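Prolyl 4-hydroxylase (PDB 6IUQ) probably hydroxylates proline residues as an iron(II)- and 2-oxoglutarate-dependent dioxygenase built on a double-stranded beta-helix core. Local coordinates at residues L110-Q121 / L132-L143. Numbering follows the deposited sequence.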
ATOM      1  N   LEU A 110      -0.992  18.612   9.339  1.00 23.59           N
ATOM      2  CA  LEU A 110      -0.123  17.627   8.699  1.00 24.42           C
ATOM      3  C   LEU A 110       1.140  17.428   9.528  1.00 26.67           C
ATOM      4  O   LEU A 110       1.653  16.317   9.603  1.00 24.70           O
ATOM      5  CB  LEU A 110       0.219  18.040   7.274  1.00 21.60           C
ATOM      6  CG  LEU A 110      -0.926  17.895   6.269  1.00 28.32           C
ATOM      7  CD1 LEU A 110      -0.570  18.543   4.925  1.00 24.68           C
ATOM      8  CD2 LEU A 110      -1.297  16.420   6.089  1.00 17.97           C
ATOM      9  N   ASP A 111       1.624  18.492  10.172  1.00 26.61           N
ATOM     10  CA  ASP A 111       2.807  18.395  11.018  1.00 23.54           C
ATOM     11  C   ASP A 111       2.509  17.527  12.242  1.00 23.16           C
ATOM     12  O   ASP A 111       3.285  16.650  12.594  1.00 26.40           O
ATOM     13  CB  ASP A 111       3.278  19.789  11.442  1.00 29.16           C
ATOM     14  CG  ASP A 111       4.643  19.773  12.134  1.00 35.89           C
ATOM     15  OD1 ASP A 111       5.280  18.692  12.219  1.00 35.16           O
ATOM     16  OD2 ASP A 111       5.087  20.858  12.582  1.00 42.45           O
ATOM     17  N   ALA A 112       1.374  17.766  12.882  1.00 22.53           N
ATOM     18  CA  ALA A 112       0.924  16.932  13.992  1.00 23.90           C
ATOM     19  C   ALA A 112       0.703  15.479  13.572  1.00 24.23           C
ATOM     20  O   ALA A 112       0.947  14.555  14.349  1.00 22.96           O
ATOM     21  CB  ALA A 112      -0.356  17.494  14.589  1.00 24.85           C
ATOM     22  N   LEU A 113       0.233  15.263  12.350  1.00 20.63           N
ATOM     23  CA  LEU A 113       0.073  13.887  11.895  1.00 23.32           C
ATOM     24  C   LEU A 113       1.453  13.273  11.717  1.00 21.32           C
ATOM     25  O   LEU A 113       1.660  12.128  12.054  1.00 15.89           O
ATOM     26  CB  LEU A 113      -0.730  13.792  10.597  1.00 19.43           C
ATOM     27  CG  LEU A 113      -0.969  12.336  10.152  1.00 23.61           C
ATOM     28  CD1 LEU A 113      -1.492  11.473  11.305  1.00 21.96           C
ATOM     29  CD2 LEU A 113      -1.917  12.252   8.963  1.00 15.29           C
ATOM     30  N   PHE A 114       2.406  14.052  11.224  1.00 21.74           N
ATOM     31  CA  PHE A 114       3.755  13.530  11.044  1.00 25.29           C
ATOM     32  C   PHE A 114       4.366  13.091  12.375  1.00 22.47           C
ATOM     33  O   PHE A 114       5.045  12.089  12.435  1.00 21.05           O
ATOM     34  CB  PHE A 114       4.664  14.564  10.380  1.00 26.84           C
ATOM     35  CG  PHE A 114       6.090  14.101  10.230  1.00 29.59           C
ATOM     36  CD1 PHE A 114       6.493  13.422   9.087  1.00 30.44           C
ATOM     37  CD2 PHE A 114       7.030  14.341  11.227  1.00 24.82           C
ATOM     38  CE1 PHE A 114       7.806  12.993   8.942  1.00 30.48           C
ATOM     39  CE2 PHE A 114       8.338  13.902  11.093  1.00 25.06           C
ATOM     40  CZ  PHE A 114       8.726  13.232   9.948  1.00 27.54           C
ATOM     41  N   HIS A 115       4.101  13.838  13.436  1.00 24.52           N
ATOM     42  CA  HIS A 115       4.686  13.570  14.744  1.00 22.36           C
ATOM     43  C   HIS A 115       3.877  12.594  15.579  1.00 23.13           C
ATOM     44  O   HIS A 115       4.330  12.110  16.613  1.00 24.35           O
ATOM     45  CB  HIS A 115       4.850  14.887  15.518  1.00 26.24           C
ATOM     46  CG  HIS A 115       6.024  15.700  15.066  1.00 31.59           C
ATOM     47  ND1 HIS A 115       5.892  16.888  14.383  1.00 35.41           N
ATOM     48  CD2 HIS A 115       7.356  15.481  15.194  1.00 26.47           C
ATOM     49  CE1 HIS A 115       7.094  17.374  14.120  1.00 34.03           C
ATOM     50  NE2 HIS A 115       7.997  16.537  14.598  1.00 28.13           N
ATOM     51  N   SER A 116       2.666  12.304  15.140  1.00 23.69           N
ATOM     52  CA  SER A 116       1.843  11.350  15.867  1.00 26.86           C
ATOM     53  C   SER A 116       2.463   9.950  15.866  1.00 26.24           C
ATOM     54  O   SER A 116       3.017   9.498  14.861  1.00 27.23           O
ATOM     55  CB  SER A 116       0.438  11.309  15.272  1.00 26.62           C
ATOM     56  OG  SER A 116      -0.218  10.133  15.683  1.00 29.03           O
ATOM     57  N   THR A 117       2.383   9.268  17.001  1.00 25.08           N
ATOM     58  CA  THR A 117       2.895   7.906  17.101  1.00 28.21           C
ATOM     59  C   THR A 117       1.812   6.889  17.424  1.00 25.85           C
ATOM     60  O   THR A 117       2.128   5.760  17.829  1.00 26.38           O
ATOM     61  CB  THR A 117       3.972   7.772  18.189  1.00 31.60           C
ATOM     62  OG1 THR A 117       3.414   8.160  19.453  1.00 30.69           O
ATOM     63  CG2 THR A 117       5.178   8.613  17.855  1.00 25.27           C
ATOM     64  N   GLU A 118       0.549   7.283  17.267  1.00 24.49           N
ATOM     65  CA  GLU A 118      -0.569   6.405  17.622  1.00 24.44           C
ATOM     66  C   GLU A 118      -0.521   5.120  16.802  1.00 26.16           C
ATOM     67  O   GLU A 118      -0.653   4.017  17.343  1.00 29.53           O
ATOM     68  CB  GLU A 118      -1.902   7.127  17.427  1.00 25.55           C
ATOM     69  CG  GLU A 118      -2.409   7.802  18.705  1.00 33.68           C
ATOM     70  CD  GLU A 118      -1.451   8.874  19.221  1.00 40.86           C
ATOM     71  OE1 GLU A 118      -0.928   9.658  18.389  1.00 37.21           O
ATOM     72  OE2 GLU A 118      -1.217   8.933  20.454  1.00 45.06           O
ATOM     73  N   LEU A 119      -0.280   5.269  15.504  1.00 15.39           N
ATOM     74  CA  LEU A 119      -0.194   4.139  14.610  1.00 24.85           C
ATOM     75  C   LEU A 119       0.951   3.218  15.008  1.00 26.76           C
ATOM     76  O   LEU A 119       0.767   2.014  15.139  1.00 24.06           O
ATOM     77  CB  LEU A 119      -0.026   4.638  13.179  1.00 28.39           C
ATOM     78  CG  LEU A 119      -0.180   3.692  11.997  1.00 32.46           C
ATOM     79  CD1 LEU A 119      -1.408   2.778  12.152  1.00 32.14           C
ATOM     80  CD2 LEU A 119      -0.294   4.554  10.755  1.00 26.30           C
ATOM     81  N   LEU A 120       2.129   3.801  15.224  1.00 26.08           N
ATOM     82  CA  LEU A 120       3.295   3.046  15.657  1.00 24.74           C
ATOM     83  C   LEU A 120       3.034   2.329  16.969  1.00 23.02           C
ATOM     84  O   LEU A 120       3.438   1.189  17.124  1.00 26.19           O
ATOM     85  CB  LEU A 120       4.518   3.971  15.793  1.00 27.96           C
ATOM     86  CG  LEU A 120       5.297   4.229  14.496  1.00 26.31           C
ATOM     87  CD1 LEU A 120       6.330   5.323  14.662  1.00 26.42           C
ATOM     88  CD2 LEU A 120       5.981   2.951  14.063  1.00 25.44           C
ATOM     89  N   GLN A 121       2.355   2.989  17.907  1.00 21.46           N
ATOM     90  CA  GLN A 121       2.100   2.392  19.216  1.00 25.16           C
ATOM     91  C   GLN A 121       1.167   1.184  19.103  1.00 25.36           C
ATOM     92  O   GLN A 121       1.465   0.128  19.638  1.00 23.36           O
ATOM     93  CB  GLN A 121       1.495   3.421  20.186  1.00 28.08           C
ATOM     94  CG  GLN A 121       2.466   4.440  20.777  1.00 27.87           C
ATOM     95  CD  GLN A 121       1.770   5.472  21.683  1.00 36.44           C
ATOM     96  OE1 GLN A 121       0.967   5.126  22.552  1.00 34.91           O
ATOM     97  NE2 GLN A 121       2.077   6.744  21.468  1.00 41.95           N
ATOM     98  N   LEU A 132       8.764  -2.536  14.283  1.00 21.28           N
ATOM     99  CA  LEU A 132       8.652  -1.221  13.662  1.00 24.66           C
ATOM    100  C   LEU A 132       9.476  -0.183  14.431  1.00 26.88           C
ATOM    101  O   LEU A 132       9.741  -0.329  15.622  1.00 29.76           O
ATOM    102  CB  LEU A 132       7.181  -0.794  13.572  1.00 16.93           C
ATOM    103  CG  LEU A 132       6.284  -1.725  12.756  1.00 23.04           C
ATOM    104  CD1 LEU A 132       4.839  -1.267  12.817  1.00 24.47           C
ATOM    105  CD2 LEU A 132       6.760  -1.867  11.294  1.00 19.27           C
ATOM    106  N   GLN A 133       9.881   0.866  13.734  1.00 30.36           N
ATOM    107  CA  GLN A 133      10.802   1.831  14.291  1.00 29.85           C
ATOM    108  C   GLN A 133      10.167   3.199  14.536  1.00 30.54           C
ATOM    109  O   GLN A 133       9.439   3.725  13.692  1.00 25.35           O
ATOM    110  CB  GLN A 133      12.000   1.980  13.360  1.00 35.90           C
ATOM    111  CG  GLN A 133      12.729   0.674  13.011  1.00 32.98           C
ATOM    112  CD  GLN A 133      13.548   0.155  14.161  1.00 35.22           C
ATOM    113  OE1 GLN A 133      13.182  -0.827  14.810  1.00 44.44           O
ATOM    114  NE2 GLN A 133      14.659   0.822  14.437  1.00 37.59           N
ATOM    115  N   PHE A 134      10.481   3.785  15.688  1.00 32.27           N
ATOM    116  CA  PHE A 134       9.953   5.080  16.064  1.00 24.39           C
ATOM    117  C   PHE A 134      10.766   6.262  15.533  1.00 30.12           C
ATOM    118  O   PHE A 134      10.280   7.396  15.480  1.00 24.99           O
ATOM    119  CB  PHE A 134       9.845   5.153  17.573  1.00 25.52           C
ATOM    120  CG  PHE A 134       8.679   4.382  18.128  1.00 29.58           C
ATOM    121  CD1 PHE A 134       8.811   3.048  18.468  1.00 29.93           C
ATOM    122  CD2 PHE A 134       7.448   4.997  18.309  1.00 23.65           C
ATOM    123  CE1 PHE A 134       7.738   2.333  18.992  1.00 30.34           C
ATOM    124  CE2 PHE A 134       6.366   4.287  18.830  1.00 27.85           C
ATOM    125  CZ  PHE A 134       6.507   2.956  19.169  1.00 27.60           C
ATOM    126  N   SER A 135      11.994   5.999  15.115  1.00 27.87           N
ATOM    127  CA  SER A 135      12.855   7.071  14.650  1.00 29.24           C
ATOM    128  C   SER A 135      12.224   7.757  13.443  1.00 29.66           C
ATOM    129  O   SER A 135      11.557   7.111  12.640  1.00 35.57           O
ATOM    130  CB  SER A 135      14.252   6.533  14.311  1.00 26.87           C
ATOM    131  OG  SER A 135      14.968   7.477  13.533  1.00 38.29           O
ATOM    132  N   THR A 136      12.431   9.060  13.311  1.00 26.85           N
ATOM    133  CA  THR A 136      11.788   9.807  12.242  1.00 29.69           C
ATOM    134  C   THR A 136      12.415   9.450  10.911  1.00 38.84           C
ATOM    135  O   THR A 136      11.874   9.769   9.850  1.00 42.58           O
ATOM    136  CB  THR A 136      11.868  11.335  12.456  1.00 34.07           C
ATOM    137  OG1 THR A 136      13.222  11.721  12.719  1.00 40.05           O
ATOM    138  CG2 THR A 136      10.979  11.776  13.619  1.00 32.20           C
ATOM    139  N   SER A 137      13.559   8.782  10.979  1.00 38.85           N
ATOM    140  CA  SER A 137      14.261   8.324   9.789  1.00 46.49           C
ATOM    141  C   SER A 137      13.560   7.117   9.170  1.00 46.44           C
ATOM    142  O   SER A 137      13.714   6.849   7.975  1.00 47.65           O
ATOM    143  CB  SER A 137      15.713   7.967  10.129  1.00 48.86           C
ATOM    144  OG  SER A 137      16.461   9.133  10.430  1.00 60.03           O
ATOM    145  N   ASP A 138      12.794   6.397   9.992  1.00 34.18           N
ATOM    146  CA  ASP A 138      12.174   5.146   9.578  1.00 34.25           C
ATOM    147  C   ASP A 138      10.657   5.272   9.362  1.00 37.52           C
ATOM    148  O   ASP A 138       9.909   4.296   9.497  1.00 32.27           O
ATOM    149  CB  ASP A 138      12.472   4.058  10.618  1.00 41.40           C
ATOM    150  CG  ASP A 138      13.972   3.901  10.893  1.00 48.61           C
ATOM    151  OD1 ASP A 138      14.795   4.221  10.001  1.00 52.28           O
ATOM    152  OD2 ASP A 138      14.339   3.474  12.009  1.00 53.43           O
ATOM    153  N   ARG A 139      10.206   6.486   9.064  1.00 34.35           N
ATOM    154  CA  ARG A 139       8.828   6.723   8.656  1.00 36.02           C
ATOM    155  C   ARG A 139       8.909   7.674   7.466  1.00 33.28           C
ATOM    156  O   ARG A 139       9.815   8.507   7.385  1.00 35.11           O
ATOM    157  CB  ARG A 139       7.965   7.320   9.792  1.00 21.97           C
ATOM    158  CG  ARG A 139       8.112   8.838   9.922  1.00 25.88           C
ATOM    159  CD  ARG A 139       7.414   9.420  11.140  1.00 25.74           C
ATOM    160  NE  ARG A 139       7.840   8.777  12.383  1.00 24.38           N
ATOM    161  CZ  ARG A 139       7.552   9.248  13.593  1.00 27.98           C
ATOM    162  NH1 ARG A 139       6.858  10.369  13.702  1.00 23.58           N
ATOM    163  NH2 ARG A 139       7.958   8.615  14.695  1.00 24.40           N
ATOM    164  N   THR A 140       7.982   7.524   6.531  1.00 29.51           N
ATOM    165  CA  THR A 140       7.877   8.427   5.393  1.00 27.85           C
ATOM    166  C   THR A 140       6.445   8.869   5.316  1.00 25.99           C
ATOM    167  O   THR A 140       5.549   8.036   5.401  1.00 28.04           O
ATOM    168  CB  THR A 140       8.269   7.748   4.043  1.00 26.60           C
ATOM    169  OG1 THR A 140       9.670   7.468   4.016  1.00 36.36           O
ATOM    170  CG2 THR A 140       7.911   8.635   2.855  1.00 23.20           C
ATOM    171  N   LEU A 141       6.212  10.159   5.139  1.00 25.68           N
ATOM    172  CA  LEU A 141       4.854  10.631   4.944  1.00 27.90           C
ATOM    173  C   LEU A 141       4.766  11.331   3.596  1.00 28.91           C
ATOM    174  O   LEU A 141       5.315  12.415   3.406  1.00 30.44           O
ATOM    175  CB  LEU A 141       4.439  11.564   6.084  1.00 31.04           C
ATOM    176  CG  LEU A 141       2.947  11.823   6.260  1.00 33.71           C
ATOM    177  CD1 LEU A 141       2.639  11.960   7.752  1.00 34.42           C
ATOM    178  CD2 LEU A 141       2.496  13.047   5.486  1.00 33.68           C
ATOM    179  N   LYS A 142       4.073  10.707   2.656  1.00 28.04           N
ATOM    180  CA  LYS A 142       4.000  11.236   1.299  1.00 29.14           C
ATOM    181  C   LYS A 142       2.580  11.720   0.956  1.00 33.27           C
ATOM    182  O   LYS A 142       1.590  11.058   1.274  1.00 29.14           O
ATOM    183  CB  LYS A 142       4.475  10.175   0.299  1.00 26.85           C
ATOM    184  CG  LYS A 142       4.491  10.626  -1.152  1.00 36.36           C
ATOM    185  CD  LYS A 142       5.123   9.591  -2.100  1.00 41.58           C
ATOM    186  CE  LYS A 142       4.116   8.516  -2.566  1.00 46.99           C
ATOM    187  NZ  LYS A 142       2.900   9.039  -3.289  1.00 38.22           N
ATOM    188  N   LEU A 143       2.493  12.895   0.336  1.00 30.23           N
ATOM    189  CA  LEU A 143       1.239  13.399  -0.201  1.00 28.88           C
ATOM    190  C   LEU A 143       1.222  13.214  -1.711  1.00 34.31           C
ATOM    191  O   LEU A 143       2.231  13.424  -2.375  1.00 30.96           O
ATOM    192  CB  LEU A 143       1.042  14.869   0.150  1.00 30.88           C
ATOM    193  CG  LEU A 143       1.191  15.251   1.618  1.00 35.90           C
ATOM    194  CD1 LEU A 143       0.944  16.738   1.793  1.00 32.46           C
ATOM    195  CD2 LEU A 143       0.234  14.435   2.478  1.00 36.07           C
TER
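The carbonyl oxygen of Phe114, near the end of helix 110-115, takes a hydrogen bond from Arg139 at the start of strand 139-143: Arg139 NH1 lies 2.8 Å from Phe114 O, in the carbonyl plane, though the N-H points at it with a bend (135°). The other arm of the same guanidinium turns back on its own segment, where Arg139 NH2 makes a weak hydrogen bond to Phe134 O at 2.7 Å. The first torsion of Arg139 (chi1 83°), followed by an extended chi2, sets CD over one face of the Phe114 ring, toward its rim; the bend about CG-CD (chi3 55°) then turns the guanidinium toward the two carbonyls. Thr136 CG2 sits over one face of the guanidinium. At the edge of the Phe114 ring, Leu141 CB lies 4.1 Å from Phe114 CD1, while Leu110 and Leu143 meet tip to tip further along. Beyond the arginine, Leu120 CB comes within 3.6 Å of Phe134 CE2, and its methyls rest on Gln133 O. Leu110 touches Leu227 and Leu120 touches Leu231 of strand 224-232, so both helices pack on the major sheet. One arginine thus ties a helix end to the turn leading into the strand, its charge probably favoured by the two carbonyls, amid mainly apolar packing.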